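Local coordinates for protein HTH-type transcriptional regulator Rv1985c/MT2039 (Mycobacterium tuberculosis, PDB 3ISP) that binds DNA as a LysR-type transcriptional regulator, probably activating expression of the exporter LysE and repressing its own gene, at residues A[106-111]-A[239-244]; A[163-168]-A[262-267]. All coordinates share one frame; numbering follows the deposited sequence.

Interaction 1 of 2, residues A[106-111]-A[239-244]; sequences MATWFS and MFPEKL
Thr108 sits against the start of helix 242-251 and meets Pro241, Lys243 and Leu244 with its carbon atoms. Its methyl group does most of the work. CG2 lies 3.4 Å from CD1 of Leu244, and the two side chains cross at about a right angle. CD2 of the same leucine is 3.8 Å from Thr108 CG2 and 4.0 Å from Ala107 CB, so the forked end of Leu244 spans both residues. Pro241 closes the methyl from another direction, with its CB 3.9 Å from Thr108 CG2. The hydroxyl is turned out of this apolar patch. Thr108 OG1 stands between the backbone N and the carbonyl carbon (chi1 58°) and hydrogen-bonds to the carbonyl oxygen of Asp104, one turn back in helix 103-107. No hydrogen bond joins the two segments, so the contact rests on carbon packing. At the Ala107 end it reaches the second subunit, where Ala107 packs on Glu225 of that subunit.

Lys243 is close at its base and loose at its end. Its chain slides past Thr108 in the opposite direction, with Lys243 CB 3.7 Å from Thr108 CG2 and Lys243 CD 3.4 Å from Thr108 CB. The contact thins from CE, which is 4.1 Å from Thr108 O. Beyond it the chain bends at chi4, and the residue as a whole is exposed.

Pro241 occupies the N-cap position, and its carbonyl oxygen accepts the backbone N-H of Leu244 at 2.8 Å. The end of helix 103-107 and the loop after it pack on the start of helix 242-251, next to its junction with strand 238-241, within the regulatory domain, the periplasmic-binding-protein-like fold of LysR-family regulators.

Interaction 2 of 2, residues A[163-168]-A[262-267]; sequences MRYLPV and LDVPLY
Arg164 and Asp263 face each other as a non-hydrogen-bonded pair of antiparallel strands, and their side chains form a salt bridge. The arginine leaves its strand with CG anti to the backbone N (chi1 178°). Its CB lies 3.7 Å from Asp263 OD1, and CG is near both that oxygen and the carbonyl oxygen of Leu262. CD stays beside OD1, and the chain then bends at chi3. NE donates to Asp263 OD1 at 2.9 Å, meeting the oxygen on its syn side but 25° out of the carboxylate plane. CZ follows 3.5 Å from Asp263 OD1, with Asp263 CG at the guanidinium edge, in its plane. At the tip, NH2 makes two weak bonds, one to OD1 and a longer one to OD2. The guanidinium and carboxylate planes are 60° apart, so this is not a flat, two-pronged pairing. The arginine also packs on Tyr293.

Strands 155-169 and 255-271 are neighbours in the mixed sheet of the regulatory domain, which has the periplasmic-binding-protein-like fold of the LysR family. Two hydrogen-bonded pairs flank Arg164 and Asp263. In one, Met163 and Val264 exchange both backbone bonds. In the other, Tyr165 N reaches Leu262 O at 2.7 Å, and Leu262 N returns a bond to Tyr165 O.

Met163, Tyr165, Leu262 and Val264 project from the other face of the sheet. Tyr165 CD2 touches Val264 CG2 at 3.3 Å, with the methyl approaching the ring obliquely. Tyr165 CB packs on Leu262 CB at 4.1 Å, while its hydroxyl bonds to Asp104. Farther along, Met163 lies near Leu266, though the modelled position of its CE methyl is doubtful. Leu266 also packs against Trp109.

Interactions 1 and 2 have centres 10 Å apart and meet through the same sheet. Strand 155-169 lies between strands 238-241 and 255-271, so 163-168 pairs with 262-267 on one side and with 239-244 on the other. Probable backbone hydrogen bonds make the second pairing: Glu242 N to Arg164 O at 2.9 Å, and Leu166 N to Phe240 O at 3.0 Å. Phe240 CD2 packs on Val168 CG2 at 3.3 Å. Asp104 also ties the two together, since its backbone oxygen binds Thr108 of interaction 1 and its side chain binds Tyr165 of interaction 2. Both contacts lie in the regulatory domain, not in the DNA-binding helix-turn-helix.

Interaction 1 of 2, residues A[106-111]-A[239-244]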
loop_
_atom_site.group_PDB
_atom_site.type_symbol
_atom_site.label_atom_id
_atom_site.label_comp_id
_atom_site.label_asym_id
_atom_site.label_seq_id
_atom_site.Cartn_x
_atom_site.Cartn_y
_atom_site.Cartn_z
ATOM N N MET A 106 -25.735 7.606 4.247
ATOM C CA MET A 106 -26.117 8.791 3.490
ATOM C C MET A 106 -27.354 8.513 2.641
ATOM O O MET A 106 -28.183 9.390 2.434
ATOM C CB MET A 106 -24.958 9.309 2.623
ATOM C CG MET A 106 -25.344 10.452 1.674
ATOM S SD MET A 106 -25.914 11.969 2.484
ATOM C CE MET A 106 -24.432 12.442 3.291
ATOM N N ALA A 107 -27.484 7.289 2.159
ATOM C CA ALA A 107 -28.603 6.960 1.293
ATOM C C ALA A 107 -29.882 6.714 2.085
ATOM O O ALA A 107 -30.984 6.769 1.537
ATOM C CB ALA A 107 -28.278 5.760 0.430
ATOM N N THR A 108 -29.741 6.426 3.368
ATOM C CA THR A 108 -30.915 6.122 4.159
ATOM C C THR A 108 -31.215 7.235 5.153
ATOM O O THR A 108 -31.766 8.272 4.790
ATOM C CB THR A 108 -30.786 4.771 4.860
ATOM O OG1 THR A 108 -29.627 4.775 5.696
ATOM C CG2 THR A 108 -30.638 3.667 3.835
ATOM N N TRP A 109 -30.816 7.044 6.399
ATOM C CA TRP A 109 -31.239 7.951 7.453
ATOM C C TRP A 109 -30.558 9.313 7.478
ATOM O O TRP A 109 -31.221 10.309 7.775
ATOM C CB TRP A 109 -31.112 7.267 8.800
ATOM C CG TRP A 109 -29.727 6.903 9.163
ATOM C CD1 TRP A 109 -29.075 5.735 8.887
ATOM C CD2 TRP A 109 -28.812 7.710 9.908
ATOM N NE1 TRP A 109 -27.796 5.773 9.404
ATOM C CE2 TRP A 109 -27.614 6.972 10.038
ATOM C CE3 TRP A 109 -28.888 8.984 10.476
ATOM C CZ2 TRP A 109 -26.511 7.467 10.712
ATOM C CZ3 TRP A 109 -27.797 9.470 11.141
ATOM C CH2 TRP A 109 -26.619 8.715 11.255
ATOM N N PHE A 110 -29.263 9.379 7.157
ATOM C CA PHE A 110 -28.494 10.612 7.386
ATOM C C PHE A 110 -29.062 11.842 6.683
ATOM O O PHE A 110 -28.937 12.961 7.165
ATOM C CB PHE A 110 -27.028 10.432 7.004
ATOM C CG PHE A 110 -26.119 11.512 7.541
ATOM C CD1 PHE A 110 -25.432 11.333 8.720
ATOM C CD2 PHE A 110 -25.944 12.701 6.854
ATOM C CE1 PHE A 110 -24.600 12.324 9.206
ATOM C CE2 PHE A 110 -25.108 13.685 7.335
ATOM C CZ PHE A 110 -24.442 13.501 8.509
ATOM N N SER A 111 -29.668 11.625 5.528
ATOM C CA SER A 111 -30.299 12.692 4.774
ATOM C C SER A 111 -31.000 13.722 5.659
ATOM O O SER A 111 -30.984 14.910 5.367
ATOM C CB SER A 111 -31.313 12.085 3.817
ATOM O OG SER A 111 -32.150 13.093 3.300
ATOM N N MET A 239 -26.051 -7.535 0.116
ATOM C CA MET A 239 -26.622 -7.012 1.351
ATOM C C MET A 239 -27.043 -5.539 1.226
ATOM O O MET A 239 -26.241 -4.667 0.867
ATOM C CB MET A 239 -25.638 -7.197 2.502
ATOM C CG MET A 239 -24.970 -8.555 2.548
ATOM S SD MET A 239 -26.019 -9.871 3.165
ATOM C CE MET A 239 -27.187 -9.006 4.187
ATOM N N PHE A 240 -28.300 -5.269 1.550
ATOM C CA PHE A 240 -28.876 -3.938 1.407
ATOM C C PHE A 240 -29.413 -3.392 2.719
ATOM O O PHE A 240 -30.120 -4.083 3.447
ATOM C CB PHE A 240 -30.041 -3.983 0.415
ATOM C CG PHE A 240 -29.629 -3.868 -1.026
ATOM C CD1 PHE A 240 -29.864 -2.704 -1.733
ATOM C CD2 PHE A 240 -29.029 -4.925 -1.678
ATOM C CE1 PHE A 240 -29.498 -2.592 -3.069
ATOM C CE2 PHE A 240 -28.670 -4.818 -3.014
ATOM C CZ PHE A 240 -28.904 -3.648 -3.710
ATOM N N PRO A 241 -29.101 -2.130 3.017
ATOM C CA PRO A 241 -29.751 -1.526 4.178
ATOM C C PRO A 241 -31.240 -1.739 4.022
ATOM O O PRO A 241 -31.770 -1.447 2.961
ATOM C CB PRO A 241 -29.419 -0.042 4.032
ATOM C CG PRO A 241 -28.151 -0.026 3.276
ATOM C CD PRO A 241 -28.231 -1.182 2.309
ATOM N N GLU A 242 -31.900 -2.254 5.050
ATOM C CA GLU A 242 -33.327 -2.506 4.957
ATOM C C GLU A 242 -34.134 -1.305 4.496
ATOM O O GLU A 242 -35.059 -1.468 3.721
ATOM C CB GLU A 242 -33.895 -3.046 6.262
ATOM C CG GLU A 242 -35.375 -3.308 6.188
ATOM C CD GLU A 242 -35.977 -3.603 7.537
ATOM O OE1 GLU A 242 -35.464 -4.513 8.216
ATOM O OE2 GLU A 242 -36.963 -2.927 7.909
ATOM N N LYS A 243 -33.806 -0.104 4.956
ATOM C CA LYS A 243 -34.556 1.073 4.517
ATOM C C LYS A 243 -34.651 1.116 2.987
ATOM O O LYS A 243 -35.660 1.555 2.424
ATOM C CB LYS A 243 -33.925 2.368 5.033
ATOM C CG LYS A 243 -34.841 3.593 4.889
ATOM C CD LYS A 243 -34.155 4.892 5.304
ATOM C CE LYS A 243 -35.150 6.049 5.433
ATOM N NZ LYS A 243 -35.913 6.332 4.175
ATOM N N LEU A 244 -33.588 0.652 2.331
ATOM C CA LEU A 244 -33.454 0.681 0.874
ATOM C C LEU A 244 -34.132 -0.497 0.164
ATOM O O LEU A 244 -34.524 -0.386 -1.000
ATOM C CB LEU A 244 -31.969 0.704 0.502
ATOM C CG LEU A 244 -31.311 2.028 0.127
ATOM C CD1 LEU A 244 -32.051 3.200 0.740
ATOM C CD2 LEU A 244 -29.834 2.035 0.511
#

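Interaction 2 of 2, residues A[163-168]-A[262-267]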
loop_
_atom_site.group_PDB
_atom_site.type_symbol
_atom_site.label_atom_id
_atom_site.label_comp_id
_atom_site.label_asym_id
_atom_site.label_seq_id
_atom_site.Cartn_x
_atom_site.Cartn_y
_atom_site.Cartn_z
ATOM N N MET A 163 -27.837 -0.727 12.030
ATOM C CA MET A 163 -28.468 -0.760 10.701
ATOM C C MET A 163 -28.650 -2.224 10.318
ATOM O O MET A 163 -27.726 -3.018 10.471
ATOM C CB MET A 163 -27.587 -0.018 9.673
ATOM C CG MET A 163 -28.005 -0.153 8.203
ATOM S SD MET A 163 -27.231 1.062 7.103
ATOM C CE MET A 163 -25.563 0.979 7.703
ATOM N N ARG A 164 -29.838 -2.605 9.866
ATOM C CA ARG A 164 -30.030 -3.991 9.442
ATOM C C ARG A 164 -29.804 -4.188 7.943
ATOM O O ARG A 164 -30.247 -3.377 7.126
ATOM C CB ARG A 164 -31.409 -4.522 9.822
ATOM C CG ARG A 164 -31.625 -5.938 9.335
ATOM C CD ARG A 164 -32.690 -6.662 10.128
ATOM N NE ARG A 164 -32.379 -6.692 11.547
ATOM C CZ ARG A 164 -33.290 -6.793 12.505
ATOM N NH1 ARG A 164 -34.570 -6.872 12.194
ATOM N NH2 ARG A 164 -32.918 -6.800 13.776
ATOM N N TYR A 165 -29.122 -5.274 7.594
ATOM C CA TYR A 165 -28.840 -5.604 6.199
ATOM C C TYR A 165 -29.526 -6.903 5.764
ATOM O O TYR A 165 -29.261 -7.963 6.334
ATOM C CB TYR A 165 -27.333 -5.735 5.985
ATOM C CG TYR A 165 -26.601 -4.419 5.931
ATOM C CD1 TYR A 165 -26.404 -3.769 4.727
ATOM C CD2 TYR A 165 -26.092 -3.836 7.085
ATOM C CE1 TYR A 165 -25.736 -2.575 4.667
ATOM C CE2 TYR A 165 -25.425 -2.634 7.033
ATOM C CZ TYR A 165 -25.251 -2.005 5.822
ATOM O OH TYR A 165 -24.590 -0.800 5.756
ATOM N N LEU A 166 -30.389 -6.814 4.748
ATOM C CA LEU A 166 -31.101 -7.978 4.198
ATOM C C LEU A 166 -30.400 -8.477 2.954
ATOM O O LEU A 166 -30.070 -7.683 2.084
ATOM C CB LEU A 166 -32.532 -7.594 3.834
ATOM C CG LEU A 166 -33.244 -6.899 4.990
ATOM C CD1 LEU A 166 -34.647 -6.438 4.632
ATOM C CD2 LEU A 166 -33.271 -7.849 6.168
ATOM N N PRO A 167 -30.177 -9.795 2.855
ATOM C CA PRO A 167 -29.580 -10.382 1.648
ATOM C C PRO A 167 -30.636 -10.469 0.552
ATOM O O PRO A 167 -31.581 -11.241 0.709
ATOM C CB PRO A 167 -29.201 -11.800 2.084
ATOM C CG PRO A 167 -29.645 -11.925 3.531
ATOM C CD PRO A 167 -30.616 -10.822 3.802
ATOM N N VAL A 168 -30.496 -9.700 -0.524
ATOM C CA VAL A 168 -31.573 -9.629 -1.498
ATOM C C VAL A 168 -31.145 -9.810 -2.956
ATOM O O VAL A 168 -29.953 -9.915 -3.266
ATOM C CB VAL A 168 -32.393 -8.329 -1.349
ATOM C CG1 VAL A 168 -33.258 -8.393 -0.128
ATOM C CG2 VAL A 168 -31.475 -7.134 -1.296
ATOM N N LEU A 262 -28.121 -9.170 8.899
ATOM C CA LEU A 262 -26.969 -8.666 9.629
ATOM C C LEU A 262 -27.306 -7.365 10.312
ATOM O O LEU A 262 -27.822 -6.440 9.681
ATOM C CB LEU A 262 -25.767 -8.436 8.710
ATOM C CG LEU A 262 -24.783 -9.583 8.536
ATOM C CD1 LEU A 262 -23.437 -9.017 8.156
ATOM C CD2 LEU A 262 -24.673 -10.388 9.810
ATOM N N ASP A 263 -27.019 -7.294 11.605
ATOM C CA ASP A 263 -27.095 -6.029 12.308
ATOM C C ASP A 263 -25.685 -5.489 12.452
ATOM O O ASP A 263 -24.765 -6.199 12.880
ATOM C CB ASP A 263 -27.778 -6.179 13.665
ATOM C CG ASP A 263 -29.238 -6.562 13.545
ATOM O OD1 ASP A 263 -30.021 -5.782 12.964
ATOM O OD2 ASP A 263 -29.611 -7.644 14.047
ATOM N N VAL A 264 -25.517 -4.236 12.058
ATOM C CA VAL A 264 -24.225 -3.581 12.143
ATOM C C VAL A 264 -24.386 -2.356 13.014
ATOM O O VAL A 264 -25.100 -1.430 12.655
ATOM C CB VAL A 264 -23.718 -3.167 10.746
ATOM C CG1 VAL A 264 -22.208 -2.969 10.753
ATOM C CG2 VAL A 264 -24.096 -4.222 9.728
ATOM N N PRO A 265 -23.755 -2.364 14.191
ATOM C CA PRO A 265 -23.769 -1.175 15.042
ATOM C C PRO A 265 -23.120 -0.004 14.323
ATOM O O PRO A 265 -22.034 -0.156 13.761
ATOM C CB PRO A 265 -22.890 -1.587 16.224
ATOM C CG PRO A 265 -22.932 -3.052 16.249
ATOM C CD PRO A 265 -23.048 -3.490 14.824
ATOM N N LEU A 266 -23.788 1.141 14.326
ATOM C CA LEU A 266 -23.168 2.392 13.921
ATOM C C LEU A 266 -22.793 3.235 15.150
ATOM O O LEU A 266 -23.335 3.030 16.247
ATOM C CB LEU A 266 -24.106 3.175 13.028
ATOM C CG LEU A 266 -24.394 2.540 11.667
ATOM C CD1 LEU A 266 -25.411 3.375 10.922
ATOM C CD2 LEU A 266 -23.125 2.395 10.862
ATOM N N TYR A 267 -21.863 4.167 14.953
ATOM C CA TYR A 267 -21.437 5.107 15.980
ATOM C C TYR A 267 -21.242 6.502 15.396
ATOM O O TYR A 267 -20.825 6.644 14.259
ATOM C CB TYR A 267 -20.134 4.622 16.603
ATOM C CG TYR A 267 -20.258 3.238 17.172
ATOM C CD1 TYR A 267 -20.609 3.044 18.503
ATOM C CD2 TYR A 267 -20.054 2.125 16.377
ATOM C CE1 TYR A 267 -20.743 1.787 19.028
ATOM C CE2 TYR A 267 -20.179 0.854 16.896
ATOM C CZ TYR A 267 -20.530 0.690 18.226
ATOM O OH TYR A 267 -20.674 -0.576 18.748
#